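Local coordinates for caprin-1 (Homo sapiens, PDB 4WBE), which binds mRNAs and regulates their transport, translation or stability, and is essential for the formation of cytoplasmic stress granules, at residues L19-Q22 and Y23-K27; D31-R34 and T35-Q39; P45-E49 and E50-L54; Y99-L102 and K103-E107. One frame throughout, in Å; residues are numbered along the deposited sequence.

Contact 1: L19-Q22 and Y23-K27; sequences LELQ and YVLDK
Tyr-23 opens the second half of this helical stretch by giving its N-H to Leu-19 O, 3.0 Å away, and its CB rests beside Glu-20 O. With CG anti to the backbone N (chi1 177°), the ring swings off the segment before it; CG of Lys-27, one turn on, lies 3.9 Å above one ring face, offset toward the rim, an aliphatic methylene suited to a flat aromatic surface. Val-24 follows, its N bonded to Glu-20 O and its CG2 settled 3.4 Å from the same carbonyl oxygen, a compact branched residue lying close against the backbone. Leu-25 makes the apolar contact of the pair. Its N is 2.8 Å from Leu-21 O in a nearly straight bond (170°), and its CD1 comes within 3.8 Å of Leu-21 CG. The two leucine chains meet at a slant, CG and CD1 of Leu-21 against CG and CD1 of Leu-25, so both flexible isobutyl groups can fill the same buried side. Asp-26 is exposed, as its charge suits, and adds the last bond, from its N to Gln-22 O at 3.0 Å. The Gln-22 amide takes no part in this ladder and hydrogen-bonds Gln-22 of the second subunit, consistent with the dimerization domain to which the helix belongs. Helix 2-27 thus serves both the dimer interface and the core of its own chain: Tyr-23 and Val-24 pack on Tyr-76 and Leu-72 of the second subunit, respectively, whereas Leu-21 lies against helices 77-88 and 99-111 and Leu-25 against helix 49-62 of its own chain.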
# COMPACT_ATOMS: atom_id res chain seq x y z
N LEU A 19 3.55 -0.11 -3.84
CA LEU A 19 3.10 -1.51 -3.91
C LEU A 19 4.28 -2.48 -4.03
O LEU A 19 4.31 -3.52 -3.36
CB LEU A 19 2.17 -1.68 -5.11
CG LEU A 19 0.64 -1.63 -4.97
CD1 LEU A 19 0.14 -1.26 -3.57
CD2 LEU A 19 -0.00 -0.75 -6.04
N GLU A 20 5.23 -2.15 -4.89
CA GLU A 20 6.47 -2.92 -5.04
C GLU A 20 7.21 -3.03 -3.72
O GLU A 20 7.65 -4.11 -3.31
CB GLU A 20 7.36 -2.26 -6.09
CG GLU A 20 6.82 -2.33 -7.51
CD GLU A 20 7.43 -1.27 -8.41
OE1 GLU A 20 8.30 -0.50 -7.95
OE2 GLU A 20 7.08 -1.23 -9.60
N LEU A 21 7.36 -1.89 -3.05
CA LEU A 21 8.04 -1.84 -1.77
C LEU A 21 7.36 -2.71 -0.72
O LEU A 21 8.02 -3.43 0.03
CB LEU A 21 8.11 -0.39 -1.27
CG LEU A 21 8.68 -0.26 0.14
CD1 LEU A 21 10.13 -0.72 0.17
CD2 LEU A 21 8.56 1.19 0.60
N GLN A 22 6.03 -2.65 -0.66
CA GLN A 22 5.27 -3.45 0.29
C GLN A 22 5.48 -4.93 0.02
O GLN A 22 5.63 -5.73 0.95
CB GLN A 22 3.79 -3.09 0.21
CG GLN A 22 3.47 -1.71 0.77
CD GLN A 22 2.03 -1.32 0.58
OE1 GLN A 22 1.42 -1.64 -0.44
NE2 GLN A 22 1.46 -0.65 1.58
N TYR A 23 5.46 -5.30 -1.25
CA TYR A 23 5.73 -6.67 -1.64
C TYR A 23 7.11 -7.12 -1.14
O TYR A 23 7.24 -8.17 -0.50
CB TYR A 23 5.62 -6.85 -3.15
CG TYR A 23 5.97 -8.25 -3.60
CD1 TYR A 23 5.04 -9.27 -3.54
CD2 TYR A 23 7.24 -8.55 -4.07
CE1 TYR A 23 5.36 -10.56 -3.93
CE2 TYR A 23 7.57 -9.83 -4.47
CZ TYR A 23 6.62 -10.83 -4.40
OH TYR A 23 6.96 -12.10 -4.79
N VAL A 24 8.13 -6.32 -1.44
CA VAL A 24 9.49 -6.63 -1.02
C VAL A 24 9.62 -6.71 0.50
O VAL A 24 10.20 -7.66 1.02
CB VAL A 24 10.51 -5.62 -1.60
CG1 VAL A 24 11.88 -5.80 -0.97
CG2 VAL A 24 10.58 -5.76 -3.12
N LEU A 25 9.10 -5.71 1.21
CA LEU A 25 9.18 -5.69 2.67
C LEU A 25 8.53 -6.93 3.28
O LEU A 25 9.02 -7.47 4.27
CB LEU A 25 8.54 -4.42 3.25
CG LEU A 25 9.27 -3.10 2.98
CD1 LEU A 25 8.49 -1.91 3.53
CD2 LEU A 25 10.68 -3.14 3.55
N ASP A 26 7.42 -7.37 2.69
CA ASP A 26 6.75 -8.58 3.14
C ASP A 26 7.63 -9.81 2.93
O ASP A 26 7.70 -10.69 3.78
CB ASP A 26 5.41 -8.75 2.42
CG ASP A 26 4.65 -9.98 2.88
OD1 ASP A 26 4.62 -10.98 2.14
OD2 ASP A 26 4.09 -9.94 4.00
N LYS A 27 8.29 -9.87 1.77
CA LYS A 27 9.15 -11.01 1.48
C LYS A 27 10.41 -11.06 2.34
O LYS A 27 10.98 -12.13 2.55
CB LYS A 27 9.52 -11.03 -0.01
CG LYS A 27 8.32 -11.30 -0.91
CD LYS A 27 7.68 -12.63 -0.52
CE LYS A 27 6.84 -13.21 -1.65
NZ LYS A 27 6.63 -14.68 -1.47

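Contact 2: D31-R34 and T35-Q39; sequences DEVR and TDLKQ
Four successive i to i+4 bonds, from Thr-35 N to Asp-31 O at 3.0 Å through to Lys-38 N to Arg-34 O at 3.1 Å, join the two halves of one short alpha-helix. Asp-31 O accepts a second hydrogen bond, from Thr-35 OG1 at 3.1 Å. The hydroxyl and the amide of Thr-35 reach this oxygen from opposite faces of its carbonyl plane, the hydroxyl standing 35° out of it. OG1 is placed beside the backbone N (chi1 -65°), which turns it back toward the preceding turn; threonine thereby satisfies its own hydroxyl at an exposed position. On the buried side Val-33 and Leu-37 lie side by side and point the same way, CG1 of Val-33 being 4.2 Å from CD1 of Leu-37. This is the usual amphipathic division of a helix, here 31-39, the second in the mainly helical dimerization domain of caprin-1: the apolar pair faces inward, where Val-33 meets Phe-115 and Leu-37 meets Leu-28 and Ile-46. Arg-34 and Lys-38 occupy another side, and both chains bend at the third torsion. The bend in Lys-38 brings CE to 3.4 Å from Arg-34 O, its methylenes covering that carbonyl. Arg-34 NE and Lys-38 NZ are 5.6 Å apart, and acids of helix 49-62 probably offset the like charges: Asp-56 forms a salt bridge with Arg-34, and Glu-49 with Lys-38. Asp-36, whose CG sits 3.2 Å from Glu-32 O, has its OD2 hydrogen-bonded to the hydroxyl of Tyr-114.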
# COMPACT_ATOMS: atom_id res chain seq x y z
N ASP A 31 13.08 -16.13 5.84
CA ASP A 31 14.49 -16.34 6.15
C ASP A 31 15.29 -16.71 4.91
O ASP A 31 16.44 -16.29 4.75
CB ASP A 31 14.66 -17.41 7.24
CG ASP A 31 14.21 -16.94 8.62
OD1 ASP A 31 14.45 -15.76 8.96
OD2 ASP A 31 13.63 -17.76 9.37
N GLU A 32 14.68 -17.48 4.01
CA GLU A 32 15.35 -17.90 2.79
C GLU A 32 15.66 -16.68 1.90
O GLU A 32 16.72 -16.60 1.29
CB GLU A 32 14.47 -18.90 2.03
CG GLU A 32 14.02 -20.11 2.86
CD GLU A 32 15.16 -20.95 3.41
OE1 GLU A 32 16.18 -21.14 2.71
OE2 GLU A 32 15.04 -21.42 4.56
N VAL A 33 14.72 -15.74 1.84
CA VAL A 33 14.92 -14.51 1.08
C VAL A 33 16.07 -13.67 1.64
O VAL A 33 16.92 -13.19 0.88
CB VAL A 33 13.63 -13.66 1.04
CG1 VAL A 33 13.91 -12.26 0.48
CG2 VAL A 33 12.55 -14.36 0.21
N ARG A 34 16.10 -13.51 2.95
CA ARG A 34 17.16 -12.76 3.62
C ARG A 34 18.53 -13.37 3.35
O ARG A 34 19.51 -12.65 3.12
CB ARG A 34 16.88 -12.70 5.13
CG ARG A 34 15.54 -12.07 5.47
CD ARG A 34 15.21 -12.22 6.95
NE ARG A 34 15.99 -11.34 7.81
CZ ARG A 34 15.60 -10.14 8.21
NH1 ARG A 34 14.43 -9.66 7.81
NH2 ARG A 34 16.38 -9.41 9.00
N THR A 35 18.58 -14.70 3.38
CA THR A 35 19.81 -15.42 3.10
C THR A 35 20.29 -15.14 1.68
O THR A 35 21.45 -14.79 1.47
CB THR A 35 19.62 -16.94 3.26
OG1 THR A 35 19.34 -17.25 4.63
CG2 THR A 35 20.87 -17.68 2.82
N ASP A 36 19.39 -15.29 0.71
CA ASP A 36 19.72 -15.06 -0.69
C ASP A 36 20.24 -13.64 -0.95
O ASP A 36 21.15 -13.45 -1.76
CB ASP A 36 18.50 -15.34 -1.57
CG ASP A 36 18.10 -16.81 -1.57
OD1 ASP A 36 18.90 -17.66 -1.13
OD2 ASP A 36 16.97 -17.10 -2.02
N LEU A 37 19.66 -12.64 -0.28
CA LEU A 37 20.06 -11.25 -0.50
C LEU A 37 21.41 -10.91 0.13
O LEU A 37 22.21 -10.17 -0.45
CB LEU A 37 19.00 -10.29 0.05
CG LEU A 37 17.66 -10.26 -0.69
CD1 LEU A 37 16.74 -9.21 -0.08
CD2 LEU A 37 17.85 -10.01 -2.18
N LYS A 38 21.67 -11.47 1.30
CA LYS A 38 22.91 -11.19 2.01
C LYS A 38 24.12 -11.82 1.33
O LYS A 38 25.24 -11.31 1.43
CB LYS A 38 22.81 -11.63 3.47
CG LYS A 38 22.11 -10.63 4.38
CD LYS A 38 22.17 -11.09 5.82
CE LYS A 38 21.36 -12.35 6.01
NZ LYS A 38 21.35 -12.81 7.43
N GLN A 39 23.91 -12.94 0.64
CA GLN A 39 24.98 -13.60 -0.11
C GLN A 39 25.12 -13.13 -1.57
O GLN A 39 26.23 -13.04 -2.10
CB GLN A 39 24.84 -15.13 -0.01
CG GLN A 39 24.24 -15.85 -1.22
CD GLN A 39 25.24 -16.76 -1.92
OE1 GLN A 39 26.29 -17.09 -1.38
NE2 GLN A 39 24.89 -17.21 -3.12

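Contact 3: P45-E49 and E50-L54; sequences PILSE and EELSL
Ser-48 OG accepts the N-H of Glu-51 at 3.0 Å. A water molecule also lies close to OG, at a short 2.5 Å, and donates weakly to Glu-50 OE1. Serine suits this N-cap because a short hydroxyl, turned to sit between its own N and carbonyl carbon (chi1 68°), can meet a backbone amide of the first turn. Glu-51 returns the bond: its chain, extended beyond CG, reaches back to the cap residue and OE1 accepts from Ser-48 N at 3.1 Å, on the anti side and 33° out of the carboxylate plane. The two reciprocal bonds make a capping box at the start of helix 49-62. Ser-48 O then receives Leu-52 N, the first regular helical bond. Beside the box, Leu-47 and Leu-52 cross at about a right angle with their CD1 atoms 3.7 Å apart, forming a hydrophobic staple. A turn later, Ser-53 OG lies between two carbonyl oxygens, 2.9 Å from Glu-49 O and 2.6 Å from Glu-50 O. Three successive glutamates at a helix N-terminus would probably be favoured by the helix dipole, and the salt bridge from Arg-108 to Glu-51 probably helps too.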
# COMPACT_ATOMS: atom_id res chain seq x y z
N PRO A 45 27.01 -9.70 -2.43
CA PRO A 45 25.83 -9.40 -1.61
C PRO A 45 24.96 -8.28 -2.17
O PRO A 45 25.47 -7.29 -2.70
CB PRO A 45 26.43 -8.96 -0.27
CG PRO A 45 27.80 -9.57 -0.24
CD PRO A 45 28.26 -9.54 -1.66
N ILE A 46 23.65 -8.45 -2.06
CA ILE A 46 22.71 -7.39 -2.37
C ILE A 46 22.52 -6.51 -1.13
O ILE A 46 22.49 -5.28 -1.23
CB ILE A 46 21.38 -7.92 -2.92
CG1 ILE A 46 21.65 -8.77 -4.17
CG2 ILE A 46 20.43 -6.77 -3.26
CD1 ILE A 46 20.48 -9.61 -4.62
N LEU A 47 22.40 -7.14 0.03
CA LEU A 47 22.25 -6.43 1.30
C LEU A 47 23.25 -6.91 2.34
O LEU A 47 23.61 -8.09 2.36
CB LEU A 47 20.84 -6.65 1.87
CG LEU A 47 19.65 -6.06 1.12
CD1 LEU A 47 18.36 -6.28 1.90
CD2 LEU A 47 19.87 -4.59 0.86
N SER A 48 23.72 -6.00 3.19
CA SER A 48 24.44 -6.39 4.39
C SER A 48 23.39 -6.69 5.45
O SER A 48 22.23 -6.33 5.29
CB SER A 48 25.35 -5.26 4.87
OG SER A 48 24.59 -4.16 5.34
N GLU A 49 23.80 -7.34 6.53
CA GLU A 49 22.89 -7.62 7.63
C GLU A 49 22.42 -6.31 8.26
O GLU A 49 21.29 -6.19 8.72
CB GLU A 49 23.56 -8.51 8.68
CG GLU A 49 22.72 -8.83 9.91
CD GLU A 49 21.46 -9.62 9.60
OE1 GLU A 49 21.55 -10.67 8.93
OE2 GLU A 49 20.37 -9.19 10.04
N GLU A 50 23.31 -5.33 8.24
CA GLU A 50 23.05 -4.01 8.79
C GLU A 50 21.95 -3.29 8.00
O GLU A 50 21.04 -2.70 8.57
CB GLU A 50 24.33 -3.17 8.80
CG GLU A 50 25.52 -3.85 9.49
CD GLU A 50 26.23 -4.88 8.62
OE1 GLU A 50 27.07 -4.49 7.78
OE2 GLU A 50 25.93 -6.08 8.77
N GLU A 51 22.06 -3.34 6.68
CA GLU A 51 21.05 -2.74 5.82
C GLU A 51 19.72 -3.46 5.96
O GLU A 51 18.66 -2.85 5.93
CB GLU A 51 21.51 -2.73 4.37
CG GLU A 51 22.67 -1.78 4.12
CD GLU A 51 23.30 -2.01 2.77
OE1 GLU A 51 23.19 -3.13 2.24
OE2 GLU A 51 23.88 -1.05 2.22
N LEU A 52 19.80 -4.78 6.13
CA LEU A 52 18.61 -5.59 6.31
C LEU A 52 17.87 -5.20 7.59
O LEU A 52 16.63 -5.12 7.60
CB LEU A 52 19.01 -7.07 6.36
CG LEU A 52 17.93 -8.14 6.23
CD1 LEU A 52 17.10 -7.90 4.97
CD2 LEU A 52 18.55 -9.53 6.18
N SER A 53 18.62 -4.92 8.65
CA SER A 53 18.03 -4.48 9.91
C SER A 53 17.38 -3.10 9.77
O SER A 53 16.38 -2.82 10.42
CB SER A 53 19.06 -4.50 11.04
OG SER A 53 20.34 -4.16 10.56
N LEU A 54 17.99 -2.24 8.96
CA LEU A 54 17.42 -0.93 8.67
C LEU A 54 16.05 -1.06 8.00
O LEU A 54 15.13 -0.30 8.31
CB LEU A 54 18.36 -0.12 7.79
CG LEU A 54 19.65 0.41 8.42
CD1 LEU A 54 20.51 1.11 7.38
CD2 LEU A 54 19.35 1.35 9.57
O HOH W 1 25.94 -2.08 5.77

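Contact 4: Y99-L102 and K103-E107; sequences YKVL and KEIVE
Ile-105 fits closely against the turn before it, CG1 lying 3.3 Å from Val-101 O and CD1 reaching 4.2 Å from Val-101 CG1 and 4.3 Å from Leu-102 CD2. Its CG1 branch is beside the backbone N (chi1 -64°), which carries CD1 back over both residues; a long branched chain can thus bridge two neighbours. Val-106 adds to the buried side with CG2 near Leu-102 O. The bond from Val-106 N to Leu-102 O, at 2.9 Å, is part of the helical i to i+4 pattern. The stretch belongs to helix 99-111, an amphipathic helix of the caprin-1 dimerization domain: Leu-102 faces Phe-58, Leu-86 and Val-94, and Ile-105 faces Leu-47 and Leu-55. Its other side is looser and polar. Lys-100 and Glu-104 are exposed, and Glu-104 leans across the Lys-100 chain, its OE2 being 3.6 Å from Lys-100 CE while NZ stays 4.9 Å from that oxygen, too far for a salt bridge, so any attraction between them is probably weak. A water gives hydrogen bonds to both Val-101 O and Glu-104 OE1, the latter at 2.8 Å, linking the carboxylate to the backbone. Lys-103 is fully extended, and its NZ hydrogen-bonds Leu-87 O.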
# COMPACT_ATOMS: atom_id res chain seq x y z
N TYR A 99 16.21 8.90 5.09
CA TYR A 99 15.37 8.35 4.03
C TYR A 99 16.17 8.23 2.74
O TYR A 99 15.91 7.35 1.92
CB TYR A 99 14.15 9.25 3.81
CG TYR A 99 13.18 9.25 4.96
CD1 TYR A 99 12.25 8.23 5.11
CD2 TYR A 99 13.17 10.29 5.87
CE1 TYR A 99 11.35 8.23 6.17
CE2 TYR A 99 12.28 10.30 6.93
CZ TYR A 99 11.37 9.28 7.07
OH TYR A 99 10.48 9.30 8.12
N LYS A 100 17.13 9.13 2.56
CA LYS A 100 17.99 9.09 1.38
C LYS A 100 18.78 7.78 1.32
O LYS A 100 18.89 7.16 0.26
CB LYS A 100 18.94 10.28 1.36
CG LYS A 100 19.81 10.33 0.11
CD LYS A 100 20.75 11.52 0.14
CE LYS A 100 21.66 11.53 -1.08
NZ LYS A 100 22.37 12.83 -1.24
N VAL A 101 19.33 7.37 2.46
CA VAL A 101 20.06 6.10 2.53
C VAL A 101 19.14 4.90 2.36
O VAL A 101 19.50 3.91 1.71
CB VAL A 101 20.86 5.99 3.85
CG1 VAL A 101 21.41 4.58 4.03
CG2 VAL A 101 21.97 7.03 3.90
N LEU A 102 17.96 4.96 2.98
CA LEU A 102 16.98 3.89 2.85
C LEU A 102 16.50 3.72 1.41
O LEU A 102 16.34 2.60 0.93
CB LEU A 102 15.78 4.15 3.77
CG LEU A 102 16.03 3.99 5.27
CD1 LEU A 102 14.75 4.26 6.05
CD2 LEU A 102 16.56 2.60 5.59
N LYS A 103 16.27 4.84 0.73
CA LYS A 103 15.85 4.81 -0.66
C LYS A 103 16.94 4.15 -1.52
O LYS A 103 16.64 3.35 -2.40
CB LYS A 103 15.54 6.21 -1.17
CG LYS A 103 15.17 6.23 -2.65
CD LYS A 103 14.89 7.63 -3.15
CE LYS A 103 14.57 7.63 -4.63
NZ LYS A 103 14.22 8.99 -5.09
N GLU A 104 18.20 4.49 -1.26
CA GLU A 104 19.32 3.89 -1.99
C GLU A 104 19.37 2.37 -1.78
O GLU A 104 19.63 1.62 -2.72
CB GLU A 104 20.64 4.54 -1.58
CG GLU A 104 20.78 5.99 -2.05
CD GLU A 104 21.86 6.75 -1.31
OE1 GLU A 104 22.52 6.15 -0.43
OE2 GLU A 104 22.04 7.95 -1.59
N ILE A 105 19.12 1.92 -0.55
CA ILE A 105 19.01 0.50 -0.25
C ILE A 105 17.89 -0.17 -1.04
O ILE A 105 18.10 -1.22 -1.66
CB ILE A 105 18.80 0.25 1.26
CG1 ILE A 105 20.03 0.71 2.04
CG2 ILE A 105 18.56 -1.22 1.53
CD1 ILE A 105 19.85 0.68 3.57
N VAL A 106 16.70 0.43 -1.01
CA VAL A 106 15.54 -0.11 -1.72
C VAL A 106 15.81 -0.20 -3.22
O VAL A 106 15.47 -1.19 -3.87
CB VAL A 106 14.27 0.74 -1.46
CG1 VAL A 106 13.15 0.33 -2.39
CG2 VAL A 106 13.82 0.60 -0.01
N GLU A 107 16.41 0.85 -3.78
CA GLU A 107 16.77 0.85 -5.19
C GLU A 107 17.69 -0.33 -5.55
O GLU A 107 17.49 -0.97 -6.59
CB GLU A 107 17.45 2.16 -5.58
CG GLU A 107 16.50 3.35 -5.71
CD GLU A 107 17.26 4.65 -5.88
OE1 GLU A 107 18.30 4.81 -5.21
OE2 GLU A 107 16.82 5.50 -6.67
O HOH W 2 22.43 3.69 1.00

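The four contacts follow one another along the dimerization domain. Contacts 2 and 3 are the closest pair, centres about 10 Å apart, and are tied where Lys-38 NZ comes to 2.6 Å from Glu-49 OE1. Contact 4 packs on contact 3, Leu-47 CD2 lying 3.7 Å from Ile-105 CG2, and on contact 1, Leu-21 CD1 lying 3.9 Å from Val-106 CG2. Contact 1 also meets contact 2 where the chain turns between helices 2-27 and 31-39. Contacts 2 and 4 do not touch, their nearest atoms being about 8 Å apart. Among the four, contact 1 alone is touched by the second subunit, and the others build the helical body beside that interface.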